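Local atomic coordinates of polyhedrin (Simulium ubiquitum cypovirus, PDB entry 5A9A), a protein that forms the crystalline lattice of the polyhedra, the occlusion bodies of an insect virus, probably protecting embedded virions, and binds uridine 5'-triphosphate. Residues K80-Q85 with G92-P97; M67-K72 with L99-V104; G60-R65 with L171-P176. All blocks are in the same frame, centred on the assembly; numbering follows the deposited sequence.

Contact 1: K80-Q85 with G92-P97; sequences KEFENQ and GDSHHP. With UTP (uridine 5'-triphosphate), chain B.
G92 lies against the E81-Q85 turn of helix 76-87, its CA 4.2 Å from the CA of Q85. Having no side chain, it brings CA to 3.4 Å from the carbonyl O of E81, a CA-H...O contact to an oxygen already accepting the helical bond from Q85 N, and beside CB of N84. G92 N adds a weak bond to OE1 of Q85, whose NE2 is held by D90. The backbone N of D93 donates to OE1 of E81 at 2.8 Å, arriving from above the carboxylate, 48° out of its plane. The E81 chain bends at chi2 (-56°), which turns CD toward D93, and N84 ND2 is a weak second donor to the same oxygen. D93 centres an inverse gamma turn, and its carboxylate leads away from the helix to accept NE2 of H95 at OD1 (2.8 Å), close to the imidazole plane. At S94 the segment again meets the helix: CB packs by E81 O, while OG, anti to the backbone N, comes 3.4 Å from CD2 of F82. H95 turns its ring edge to the nucleotide, ND1 lying 3.7 Å from UTP O2G. H96 NE2 makes a nearly straight bond (172°) of 2.9 Å to UTP O3G, in the ring plane. H96 O and then P97 O approach the rim of the F82 ring, P97 O standing 3.4 Å from CZ. The arrangement is a loop folded back on its preceding helix, carrying two histidines of the UTP pocket to the gamma-phosphate, with H79 from that helix also bonded to the nucleotide.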
loop_
_atom_site.group_PDB
_atom_site.type_symbol
_atom_site.label_atom_id
_atom_site.label_comp_id
_atom_site.label_asym_id
_atom_site.label_seq_id
_atom_site.Cartn_x
_atom_site.Cartn_y
_atom_site.Cartn_z
ATOM N N LYS A 80 -11.503 -19.660 3.546
ATOM C CA LYS A 80 -10.715 -19.603 4.772
ATOM C C LYS A 80 -10.107 -20.966 5.093
ATOM O O LYS A 80 -8.918 -21.068 5.400
ATOM C CB LYS A 80 -11.570 -19.143 5.954
ATOM C CG LYS A 80 -10.815 -19.148 7.278
ATOM C CD LYS A 80 -11.675 -18.646 8.423
ATOM C CE LYS A 80 -12.657 -19.704 8.895
ATOM N NZ LYS A 80 -13.562 -19.174 9.951
ATOM N N GLU A 81 -10.927 -22.010 5.029
ATOM C CA GLU A 81 -10.477 -23.349 5.391
ATOM C C GLU A 81 -9.451 -23.871 4.393
ATOM O O GLU A 81 -8.476 -24.520 4.771
ATOM C CB GLU A 81 -11.659 -24.314 5.474
ATOM C CG GLU A 81 -12.666 -23.961 6.550
ATOM C CD GLU A 81 -12.035 -23.858 7.926
ATOM O OE1 GLU A 81 -10.909 -24.374 8.114
ATOM O OE2 GLU A 81 -12.666 -23.262 8.821
ATOM N N PHE A 82 -9.670 -23.591 3.112
ATOM C CA PHE A 82 -8.710 -24.004 2.100
ATOM C C PHE A 82 -7.385 -23.287 2.348
ATOM O O PHE A 82 -6.315 -23.888 2.259
ATOM C CB PHE A 82 -9.222 -23.708 0.690
ATOM C CG PHE A 82 -8.514 -24.492 -0.380
ATOM C CD1 PHE A 82 -7.316 -24.039 -0.916
ATOM C CD2 PHE A 82 -9.038 -25.691 -0.839
ATOM C CE1 PHE A 82 -6.661 -24.763 -1.899
ATOM C CE2 PHE A 82 -8.389 -26.419 -1.821
ATOM C CZ PHE A 82 -7.199 -25.954 -2.351
ATOM N N GLU A 83 -7.458 -22.001 2.676
ATOM C CA GLU A 83 -6.248 -21.237 2.958
ATOM C C GLU A 83 -5.512 -21.808 4.172
ATOM O O GLU A 83 -4.284 -21.885 4.182
ATOM C CB GLU A 83 -6.560 -19.757 3.184
ATOM C CG GLU A 83 -5.304 -18.913 3.345
ATOM C CD GLU A 83 -5.587 -17.430 3.441
ATOM O OE1 GLU A 83 -6.755 -17.048 3.681
ATOM O OE2 GLU A 83 -4.627 -16.646 3.284
ATOM N N ASN A 84 -6.263 -22.206 5.195
ATOM C CA ASN A 84 -5.664 -22.843 6.363
ATOM C C ASN A 84 -4.861 -24.075 5.970
ATOM O O ASN A 84 -3.692 -24.212 6.335
ATOM C CB ASN A 84 -6.736 -23.253 7.375
ATOM C CG ASN A 84 -7.168 -22.110 8.270
ATOM O OD1 ASN A 84 -6.423 -21.152 8.480
ATOM N ND2 ASN A 84 -8.376 -22.213 8.819
ATOM N N GLN A 85 -5.495 -24.973 5.225
ATOM C CA GLN A 85 -4.856 -26.220 4.832
ATOM C C GLN A 85 -3.607 -25.956 3.996
ATOM O O GLN A 85 -2.595 -26.641 4.143
ATOM C CB GLN A 85 -5.835 -27.103 4.054
ATOM C CG GLN A 85 -5.280 -28.476 3.721
ATOM C CD GLN A 85 -4.709 -29.182 4.939
ATOM O OE1 GLN A 85 -5.184 -28.994 6.059
ATOM N NE2 GLN A 85 -3.680 -29.989 4.727
ATOM N N GLY A 92 -6.923 -26.953 8.280
ATOM C CA GLY A 92 -8.095 -26.475 7.570
ATOM C C GLY A 92 -9.186 -27.523 7.474
ATOM O O GLY A 92 -8.933 -28.658 7.076
ATOM N N ASP A 93 -10.404 -27.145 7.848
ATOM C CA ASP A 93 -11.557 -28.012 7.649
ATOM C C ASP A 93 -11.952 -27.927 6.178
ATOM O O ASP A 93 -13.008 -27.402 5.826
ATOM C CB ASP A 93 -12.716 -27.598 8.559
ATOM C CG ASP A 93 -13.845 -28.608 8.560
ATOM O OD1 ASP A 93 -13.650 -29.720 8.028
ATOM O OD2 ASP A 93 -14.926 -28.292 9.101
ATOM N N SER A 94 -11.075 -28.446 5.325
ATOM C CA SER A 94 -11.223 -28.343 3.879
ATOM C C SER A 94 -11.245 -29.745 3.278
ATOM O O SER A 94 -10.404 -30.577 3.614
ATOM C CB SER A 94 -10.065 -27.518 3.309
ATOM O OG SER A 94 -10.073 -27.506 1.894
ATOM N N HIS A 95 -12.200 -30.004 2.388
ATOM C CA HIS A 95 -12.493 -31.373 1.969
ATOM C C HIS A 95 -12.229 -31.676 0.496
ATOM O O HIS A 95 -12.576 -32.759 0.031
ATOM C CB HIS A 95 -13.961 -31.704 2.256
ATOM C CG HIS A 95 -14.473 -31.137 3.542
ATOM N ND1 HIS A 95 -15.712 -30.541 3.649
ATOM C CD2 HIS A 95 -13.921 -31.083 4.779
ATOM C CE1 HIS A 95 -15.898 -30.137 4.893
ATOM N NE2 HIS A 95 -14.826 -30.454 5.598
ATOM N N HIS A 96 -11.635 -30.741 -0.242
ATOM C CA HIS A 96 -11.362 -30.976 -1.660
ATOM C C HIS A 96 -9.934 -30.583 -2.017
ATOM O O HIS A 96 -9.414 -29.596 -1.499
ATOM C CB HIS A 96 -12.342 -30.194 -2.541
ATOM C CG HIS A 96 -13.781 -30.508 -2.273
ATOM N ND1 HIS A 96 -14.350 -31.721 -2.596
ATOM C CD2 HIS A 96 -14.770 -29.763 -1.727
ATOM C CE1 HIS A 96 -15.625 -31.713 -2.249
ATOM N NE2 HIS A 96 -15.905 -30.536 -1.718
ATOM N N PRO A 97 -9.294 -31.358 -2.910
ATOM C CA PRO A 97 -7.913 -31.050 -3.296
ATOM C C PRO A 97 -7.753 -29.674 -3.939
ATOM O O PRO A 97 -6.729 -29.033 -3.711
ATOM C CB PRO A 97 -7.575 -32.159 -4.296
ATOM C CG PRO A 97 -8.458 -33.292 -3.903
ATOM C CD PRO A 97 -9.743 -32.643 -3.471
HETATM P PA UTP B . -21.549 -28.045 -2.461
HETATM O O1A UTP B . -20.793 -29.341 -2.612
HETATM O O2A UTP B . -22.477 -27.575 -3.555
HETATM O O3A UTP B . -22.371 -28.085 -1.077
HETATM O "O5'" UTP B . -20.483 -26.872 -2.204
HETATM P PB UTP B . -21.813 -28.853 0.224
HETATM O O1B UTP B . -22.486 -28.245 1.429
HETATM O O2B UTP B . -21.909 -30.337 -0.027
HETATM O O3B UTP B . -20.256 -28.449 0.289
HETATM P PG UTP B . -19.138 -29.493 0.794
HETATM O O1G UTP B . -19.944 -30.639 1.351
HETATM O O2G UTP B . -18.347 -28.729 1.822
HETATM O O3G UTP B . -18.375 -29.802 -0.470
HETATM C "C5'" UTP B . -20.258 -25.857 -3.179
HETATM C "C4'" UTP B . -19.117 -26.275 -4.097
HETATM O "O4'" UTP B . -18.400 -25.146 -4.599
HETATM C "C1'" UTP B . -17.066 -25.563 -4.889
HETATM C "C2'" UTP B . -16.736 -26.643 -3.869
HETATM O "O2'" UTP B . -15.994 -27.719 -4.452
HETATM C "C3'" UTP B . -18.089 -27.139 -3.384
HETATM O "O3'" UTP B . -18.274 -28.512 -3.728
HETATM N N1 UTP B . -16.138 -24.430 -4.859
HETATM C C6 UTP B . -16.608 -23.184 -4.950
HETATM C C2 UTP B . -14.749 -24.648 -4.766
HETATM O O2 UTP B . -14.307 -25.808 -4.689
HETATM N N3 UTP B . -13.902 -23.615 -4.754
HETATM C C4 UTP B . -14.354 -22.358 -4.840
HETATM O O4 UTP B . -13.551 -21.401 -4.830
HETATM C C5 UTP B . -15.720 -22.117 -4.940
#

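Contact 2: M67-K72 with L99-V104; sequences MLYMDK and LFEYPV. With UTP (uridine 5'-triphosphate), chain B.
OE1 of E101 is gripped by two successive backbone N-H groups, those of M70 and D71. M70 N approaches from above the carboxylate plane at 3.0 Å, whereas D71 N, 3.2 Å away, meets the syn lone pair; two donors in different directions restrict rotation of the group. E101 reaches them because its chain is extended beyond CG (chi2 -158°). OE2 accepts a 2.7 Å bond from a water that in turn takes the N-H of K72, so three consecutive amides serve the carboxylate, two directly and K72 through the water. E101 O accepts Y69 N at 2.9 Å and receives a CA-H...O contact from L68. L99 to Y102 form a type I beta turn, which presents L99, F100 and E101 to the uracil end of bound UTP; E101 N makes a weak bond to UTP O4, and CD2 of L99 lies 3.4 Å from UTP N3. D71 is a second-shell residue: OD1 is hydrogen-bonded to ND1 of H79, a UTP ligand on helix 76-87, and OD2 forms a salt bridge with R65. Apolar contacts flank the polar ones. CD2 of L68 touches CD1 of L99 and CD2 of Y102, its side chain crossing the tyrosine at about a right angle. M67 lays CB 3.9 Å from CE2 of Y102, and its bent chain returns CE to the tyrosine OH, itself bonded to E169. CD of P103 approaches M67 O at 3.3 Å.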
loop_
_atom_site.group_PDB
_atom_site.type_symbol
_atom_site.label_atom_id
_atom_site.label_comp_id
_atom_site.label_asym_id
_atom_site.label_seq_id
_atom_site.Cartn_x
_atom_site.Cartn_y
_atom_site.Cartn_z
ATOM N N MET A 67 -5.229 -14.373 -5.036
ATOM C CA MET A 67 -5.236 -15.107 -6.296
ATOM C C MET A 67 -6.648 -15.511 -6.702
ATOM O O MET A 67 -6.919 -15.732 -7.883
ATOM C CB MET A 67 -4.369 -16.369 -6.187
ATOM C CG MET A 67 -2.907 -16.119 -5.823
ATOM S SD MET A 67 -1.912 -15.405 -7.154
ATOM C CE MET A 67 -1.677 -16.826 -8.224
ATOM N N LEU A 68 -7.547 -15.606 -5.725
ATOM C CA LEU A 68 -8.864 -16.187 -5.963
ATOM C C LEU A 68 -9.765 -15.313 -6.839
ATOM O O LEU A 68 -9.623 -14.090 -6.894
ATOM C CB LEU A 68 -9.566 -16.500 -4.640
ATOM C CG LEU A 68 -8.795 -17.417 -3.687
ATOM C CD1 LEU A 68 -9.666 -17.784 -2.497
ATOM C CD2 LEU A 68 -8.311 -18.673 -4.399
ATOM N N TYR A 69 -10.700 -15.977 -7.509
ATOM C CA TYR A 69 -11.572 -15.365 -8.502
ATOM C C TYR A 69 -12.420 -14.218 -7.948
ATOM O O TYR A 69 -12.403 -13.110 -8.487
ATOM C CB TYR A 69 -12.483 -16.448 -9.084
ATOM C CG TYR A 69 -13.281 -16.026 -10.295
ATOM C CD1 TYR A 69 -12.654 -15.517 -11.423
ATOM C CD2 TYR A 69 -14.661 -16.163 -10.318
ATOM C CE1 TYR A 69 -13.382 -15.148 -12.538
ATOM C CE2 TYR A 69 -15.398 -15.790 -11.425
ATOM C CZ TYR A 69 -14.752 -15.287 -12.534
ATOM O OH TYR A 69 -15.481 -14.914 -13.638
ATOM N N MET A 70 -13.163 -14.481 -6.877
ATOM C CA MET A 70 -14.078 -13.483 -6.329
ATOM C C MET A 70 -14.023 -13.424 -4.805
ATOM O O MET A 70 -13.875 -12.350 -4.224
ATOM C CB MET A 70 -15.507 -13.769 -6.793
ATOM C CG MET A 70 -15.704 -13.559 -8.282
ATOM S SD MET A 70 -17.423 -13.283 -8.742
ATOM C CE MET A 70 -17.200 -12.273 -10.204
ATOM N N ASP A 71 -14.152 -14.579 -4.163
ATOM C CA ASP A 71 -14.079 -14.644 -2.711
ATOM C C ASP A 71 -15.246 -13.883 -2.081
ATOM O O ASP A 71 -15.046 -12.979 -1.269
ATOM C CB ASP A 71 -12.746 -14.061 -2.234
ATOM C CG ASP A 71 -12.192 -14.780 -1.020
ATOM O OD1 ASP A 71 -12.941 -15.542 -0.374
ATOM O OD2 ASP A 71 -11.000 -14.577 -0.712
ATOM N N LYS A 72 -16.465 -14.254 -2.463
ATOM C CA LYS A 72 -17.668 -13.634 -1.919
ATOM C C LYS A 72 -17.955 -14.141 -0.510
ATOM O O LYS A 72 -17.482 -15.209 -0.121
ATOM C CB LYS A 72 -18.872 -13.942 -2.806
ATOM C CG LYS A 72 -19.020 -13.059 -4.034
ATOM C CD LYS A 72 -20.055 -13.641 -4.991
ATOM C CE LYS A 72 -21.235 -14.247 -4.238
ATOM N NZ LYS A 72 -22.169 -14.982 -5.133
ATOM N N LEU A 99 -9.660 -25.760 -5.360
ATOM C CA LEU A 99 -10.756 -24.804 -5.369
ATOM C C LEU A 99 -11.162 -24.500 -6.806
ATOM O O LEU A 99 -10.310 -24.351 -7.682
ATOM C CB LEU A 99 -10.342 -23.493 -4.697
ATOM C CG LEU A 99 -10.191 -23.441 -3.176
ATOM C CD1 LEU A 99 -9.816 -22.026 -2.761
ATOM C CD2 LEU A 99 -11.462 -23.881 -2.471
ATOM N N PHE A 100 -12.466 -24.416 -7.044
ATOM C CA PHE A 100 -12.977 -23.931 -8.318
ATOM C C PHE A 100 -12.398 -22.553 -8.647
ATOM O O PHE A 100 -12.165 -22.238 -9.813
ATOM C CB PHE A 100 -14.507 -23.838 -8.276
ATOM C CG PHE A 100 -15.207 -25.170 -8.348
ATOM C CD1 PHE A 100 -14.603 -26.269 -8.940
ATOM C CD2 PHE A 100 -16.481 -25.317 -7.826
ATOM C CE1 PHE A 100 -15.258 -27.488 -9.004
ATOM C CE2 PHE A 100 -17.140 -26.534 -7.888
ATOM C CZ PHE A 100 -16.527 -27.619 -8.477
ATOM N N GLU A 101 -12.157 -21.739 -7.620
ATOM C CA GLU A 101 -11.824 -20.329 -7.829
ATOM C C GLU A 101 -10.335 -19.984 -7.815
ATOM O O GLU A 101 -9.975 -18.804 -7.852
ATOM C CB GLU A 101 -12.529 -19.454 -6.792
ATOM C CG GLU A 101 -14.022 -19.310 -7.014
ATOM C CD GLU A 101 -14.587 -18.068 -6.351
ATOM O OE1 GLU A 101 -13.790 -17.214 -5.906
ATOM O OE2 GLU A 101 -15.828 -17.944 -6.278
ATOM N N TYR A 102 -9.465 -20.983 -7.750
ATOM C CA TYR A 102 -8.040 -20.703 -7.858
ATOM C C TYR A 102 -7.634 -20.789 -9.328
ATOM O O TYR A 102 -8.011 -21.729 -10.022
ATOM C CB TYR A 102 -7.208 -21.664 -7.006
ATOM C CG TYR A 102 -5.742 -21.301 -6.980
ATOM C CD1 TYR A 102 -4.900 -21.666 -8.019
ATOM C CD2 TYR A 102 -5.202 -20.580 -5.923
ATOM C CE1 TYR A 102 -3.568 -21.328 -8.010
ATOM C CE2 TYR A 102 -3.864 -20.241 -5.902
ATOM C CZ TYR A 102 -3.053 -20.619 -6.952
ATOM O OH TYR A 102 -1.720 -20.291 -6.949
ATOM N N PRO A 103 -6.871 -19.796 -9.810
ATOM C CA PRO A 103 -6.590 -19.694 -11.247
ATOM C C PRO A 103 -5.722 -20.830 -11.784
ATOM O O PRO A 103 -5.050 -21.517 -11.018
ATOM C CB PRO A 103 -5.852 -18.356 -11.362
ATOM C CG PRO A 103 -5.216 -18.166 -10.036
ATOM C CD PRO A 103 -6.181 -18.747 -9.039
ATOM N N VAL A 104 -5.747 -21.013 -13.100
ATOM C CA VAL A 104 -4.966 -22.061 -13.751
ATOM C C VAL A 104 -3.751 -21.492 -14.475
ATOM O O VAL A 104 -2.870 -22.239 -14.904
ATOM C CB VAL A 104 -5.816 -22.854 -14.772
ATOM C CG1 VAL A 104 -6.833 -23.728 -14.056
ATOM C CG2 VAL A 104 -6.503 -21.911 -15.756
HETATM P PA UTP B . -21.549 -28.045 -2.461
HETATM O O1A UTP B . -20.793 -29.341 -2.612
HETATM O O2A UTP B . -22.477 -27.575 -3.555
HETATM O O3A UTP B . -22.371 -28.085 -1.077
HETATM O "O5'" UTP B . -20.483 -26.872 -2.204
HETATM P PB UTP B . -21.813 -28.853 0.224
HETATM O O1B UTP B . -22.486 -28.245 1.429
HETATM O O2B UTP B . -21.909 -30.337 -0.027
HETATM O O3B UTP B . -20.256 -28.449 0.289
HETATM P PG UTP B . -19.138 -29.493 0.794
HETATM O O1G UTP B . -19.944 -30.639 1.351
HETATM O O2G UTP B . -18.347 -28.729 1.822
HETATM O O3G UTP B . -18.375 -29.802 -0.470
HETATM C "C5'" UTP B . -20.258 -25.857 -3.179
HETATM C "C4'" UTP B . -19.117 -26.275 -4.097
HETATM O "O4'" UTP B . -18.400 -25.146 -4.599
HETATM C "C1'" UTP B . -17.066 -25.563 -4.889
HETATM C "C2'" UTP B . -16.736 -26.643 -3.869
HETATM O "O2'" UTP B . -15.994 -27.719 -4.452
HETATM C "C3'" UTP B . -18.089 -27.139 -3.384
HETATM O "O3'" UTP B . -18.274 -28.512 -3.728
HETATM N N1 UTP B . -16.138 -24.430 -4.859
HETATM C C6 UTP B . -16.608 -23.184 -4.950
HETATM C C2 UTP B . -14.749 -24.648 -4.766
HETATM O O2 UTP B . -14.307 -25.808 -4.689
HETATM N N3 UTP B . -13.902 -23.615 -4.754
HETATM C C4 UTP B . -14.354 -22.358 -4.840
HETATM O O4 UTP B . -13.551 -21.401 -4.830
HETATM C C5 UTP B . -15.720 -22.117 -4.940
HETATM O O HOH W 1 -17.095 -16.183 -4.617
#

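Contact 3: G60-R65 with L171-P176; sequences GYFNWR and LKFKFP
G60 and F173, with F62 and L171, form two antiparallel hydrogen-bonded pairs, and Y61 with K172 the non-hydrogen-bonded pair between them. Four backbone bonds join the strands. The shortest, F62 N to L171 O, is 2.8 Å; its reciprocal, from L171 N to F62 O, and the two between G60 and F173 complete the set. The short strand axes run at 163°, close to antiparallel. At the non-hydrogen-bonded pair the CA atoms of Y61 and K172 are 4.2 Å apart, and their side chains leave on the other face of the sheet from F62, L171 and F173.

The ring contacts are of two kinds. In F173, chi1 of 51° sets CG between the backbone N and the carbonyl carbon, and the ring lies over G60. G60 CA is 4.1 Å from the ring centroid and 26° off its normal, a CH-pi contact, and G60 O sits over the ring centre. This cross-strand cover of a glycine by an aromatic is a recognised feature of antiparallel sheets. CE2 of F173 also meets the edge of the F62 ring, 3.8 Å from CE1. CD2 of L171 meets CD1 of F62, the two side chains lying side by side and pointing the same way.

Within the chain strand 57-62 is outermost in its four-stranded sheet, and strand 170-176 lies between it and strand 120-124. The face of F62, L171 and F173 meets the six-stranded sheet through F40 on strand 34-41, Y52 on strand 47-54 and I106 on strand 105-111. Y61 packs on I201 of the second subunit, and W64, just beyond the strand, packs on helix 76-87.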
loop_
_atom_site.group_PDB
_atom_site.type_symbol
_atom_site.label_atom_id
_atom_site.label_comp_id
_atom_site.label_asym_id
_atom_site.label_seq_id
_atom_site.Cartn_x
_atom_site.Cartn_y
_atom_site.Cartn_z
ATOM N N GLY A 60 4.546 -4.850 -6.715
ATOM C CA GLY A 60 3.393 -5.257 -5.945
ATOM C C GLY A 60 3.360 -6.764 -5.842
ATOM O O GLY A 60 4.320 -7.443 -6.214
ATOM N N TYR A 61 2.249 -7.292 -5.347
ATOM C CA TYR A 61 2.143 -8.719 -5.121
ATOM C C TYR A 61 0.694 -9.155 -5.073
ATOM O O TYR A 61 -0.217 -8.337 -4.946
ATOM C CB TYR A 61 2.793 -9.079 -3.787
ATOM C CG TYR A 61 2.037 -8.505 -2.609
ATOM C CD1 TYR A 61 2.223 -7.186 -2.219
ATOM C CD2 TYR A 61 1.124 -9.274 -1.904
ATOM C CE1 TYR A 61 1.529 -6.652 -1.154
ATOM C CE2 TYR A 61 0.426 -8.750 -0.833
ATOM C CZ TYR A 61 0.633 -7.439 -0.464
ATOM O OH TYR A 61 -0.061 -6.907 0.600
ATOM N N PHE A 62 0.500 -10.461 -5.179
ATOM C CA PHE A 62 -0.763 -11.087 -4.845
ATOM C C PHE A 62 -0.447 -12.162 -3.825
ATOM O O PHE A 62 0.252 -13.120 -4.146
ATOM C CB PHE A 62 -1.392 -11.730 -6.083
ATOM C CG PHE A 62 -1.937 -10.743 -7.073
ATOM C CD1 PHE A 62 -1.085 -9.981 -7.856
ATOM C CD2 PHE A 62 -3.302 -10.586 -7.228
ATOM C CE1 PHE A 62 -1.587 -9.075 -8.771
ATOM C CE2 PHE A 62 -3.811 -9.683 -8.144
ATOM C CZ PHE A 62 -2.951 -8.924 -8.913
ATOM N N ASN A 63 -0.928 -12.009 -2.595
ATOM C CA ASN A 63 -0.772 -13.083 -1.622
ATOM C C ASN A 63 -1.699 -14.206 -2.048
ATOM O O ASN A 63 -2.459 -14.039 -3.001
ATOM C CB ASN A 63 -1.061 -12.611 -0.193
ATOM C CG ASN A 63 -2.501 -12.160 0.011
ATOM O OD1 ASN A 63 -3.425 -12.648 -0.640
ATOM N ND2 ASN A 63 -2.694 -11.226 0.933
ATOM N N TRP A 64 -1.643 -15.347 -1.370
ATOM C CA TRP A 64 -2.407 -16.501 -1.826
ATOM C C TRP A 64 -3.886 -16.159 -1.995
ATOM O O TRP A 64 -4.492 -16.480 -3.015
ATOM C CB TRP A 64 -2.259 -17.683 -0.868
ATOM C CG TRP A 64 -2.998 -18.881 -1.357
ATOM C CD1 TRP A 64 -2.519 -19.860 -2.173
ATOM C CD2 TRP A 64 -4.365 -19.213 -1.092
ATOM N NE1 TRP A 64 -3.498 -20.786 -2.428
ATOM C CE2 TRP A 64 -4.642 -20.413 -1.775
ATOM C CE3 TRP A 64 -5.380 -18.615 -0.339
ATOM C CZ2 TRP A 64 -5.891 -21.026 -1.729
ATOM C CZ3 TRP A 64 -6.620 -19.228 -0.290
ATOM C CH2 TRP A 64 -6.864 -20.423 -0.980
ATOM N N ARG A 65 -4.459 -15.505 -0.990
ATOM C CA ARG A 65 -5.874 -15.154 -1.010
ATOM C C ARG A 65 -6.200 -14.243 -2.189
ATOM O O ARG A 65 -7.275 -14.343 -2.780
ATOM C CB ARG A 65 -6.260 -14.460 0.297
ATOM C CG ARG A 65 -7.758 -14.350 0.530
ATOM C CD ARG A 65 -8.376 -15.710 0.830
ATOM N NE ARG A 65 -9.792 -15.592 1.171
ATOM C CZ ARG A 65 -10.334 -15.981 2.323
ATOM N NH1 ARG A 65 -9.593 -16.550 3.265
ATOM N NH2 ARG A 65 -11.635 -15.816 2.525
ATOM N N LEU A 171 2.207 -14.428 -6.047
ATOM C CA LEU A 171 2.921 -13.641 -7.050
ATOM C C LEU A 171 3.555 -12.373 -6.485
ATOM O O LEU A 171 2.946 -11.663 -5.685
ATOM C CB LEU A 171 1.960 -13.275 -8.185
ATOM C CG LEU A 171 2.569 -12.639 -9.437
ATOM C CD1 LEU A 171 3.336 -13.676 -10.243
ATOM C CD2 LEU A 171 1.485 -11.999 -10.288
ATOM N N LYS A 172 4.783 -12.098 -6.916
ATOM C CA LYS A 172 5.475 -10.855 -6.582
ATOM C C LYS A 172 6.160 -10.345 -7.845
ATOM O O LYS A 172 6.726 -11.132 -8.603
ATOM C CB LYS A 172 6.502 -11.086 -5.467
ATOM C CG LYS A 172 6.999 -9.805 -4.800
ATOM C CD LYS A 172 7.848 -10.094 -3.559
ATOM C CE LYS A 172 9.239 -10.594 -3.927
ATOM N NZ LYS A 172 10.106 -10.798 -2.726
ATOM N N PHE A 173 6.107 -9.037 -8.085
ATOM C CA PHE A 173 6.634 -8.490 -9.337
ATOM C C PHE A 173 7.217 -7.086 -9.213
ATOM O O PHE A 173 6.888 -6.336 -8.293
ATOM C CB PHE A 173 5.542 -8.483 -10.408
ATOM C CG PHE A 173 4.263 -7.835 -9.965
ATOM C CD1 PHE A 173 4.069 -6.473 -10.121
ATOM C CD2 PHE A 173 3.253 -8.591 -9.394
ATOM C CE1 PHE A 173 2.892 -5.873 -9.710
ATOM C CE2 PHE A 173 2.072 -8.001 -8.983
ATOM C CZ PHE A 173 1.891 -6.637 -9.143
ATOM N N LYS A 174 8.078 -6.744 -10.168
ATOM C CA LYS A 174 8.711 -5.432 -10.229
ATOM C C LYS A 174 8.955 -5.043 -11.684
ATOM O O LYS A 174 9.642 -5.755 -12.412
ATOM C CB LYS A 174 10.044 -5.446 -9.475
ATOM C CG LYS A 174 10.694 -4.076 -9.353
ATOM C CD LYS A 174 12.168 -4.107 -9.730
ATOM C CE LYS A 174 12.995 -4.922 -8.750
ATOM N NZ LYS A 174 14.441 -4.569 -8.844
ATOM N N PHE A 175 8.386 -3.916 -12.102
ATOM C CA PHE A 175 8.606 -3.392 -13.447
ATOM C C PHE A 175 9.074 -1.943 -13.366
ATOM O O PHE A 175 8.254 -1.034 -13.295
ATOM C CB PHE A 175 7.319 -3.476 -14.275
ATOM C CG PHE A 175 6.762 -4.866 -14.392
ATOM C CD1 PHE A 175 7.200 -5.723 -15.387
ATOM C CD2 PHE A 175 5.794 -5.313 -13.508
ATOM C CE1 PHE A 175 6.689 -7.007 -15.491
ATOM C CE2 PHE A 175 5.278 -6.591 -13.612
ATOM C CZ PHE A 175 5.725 -7.437 -14.604
ATOM N N PRO A 176 10.398 -1.726 -13.373
ATOM C CA PRO A 176 10.966 -0.390 -13.168
ATOM C C PRO A 176 11.230 0.372 -14.466
ATOM O O PRO A 176 11.522 -0.234 -15.496
ATOM C CB PRO A 176 12.281 -0.697 -12.454
ATOM C CG PRO A 176 12.710 -2.009 -13.046
ATOM C CD PRO A 176 11.446 -2.758 -13.435
#

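The three contacts are nested along the chain: contact 3 closes the longest loop, contact 2 lies inside it, and contact 1 inside that. The centres of contact 1 and contact 2 are about 13 Å apart. Those of contact 2 and contact 3 are about 16 Å apart, and those of contact 1 and contact 3 about 23 Å. Contacts 1 and 2 both touch UTP, contact 1 at its phosphate end and contact 2 at its base, and F82 packs on L99 between them. Beyond strand 57-62, the sheet near the chain's centre is joined to the peripheral nucleotide site through W64, which packs against both, and R65, which forms salt bridges with D71 and E83. Contacts 1 and 3 also reach the second subunit, and contact 2 the third, through M70.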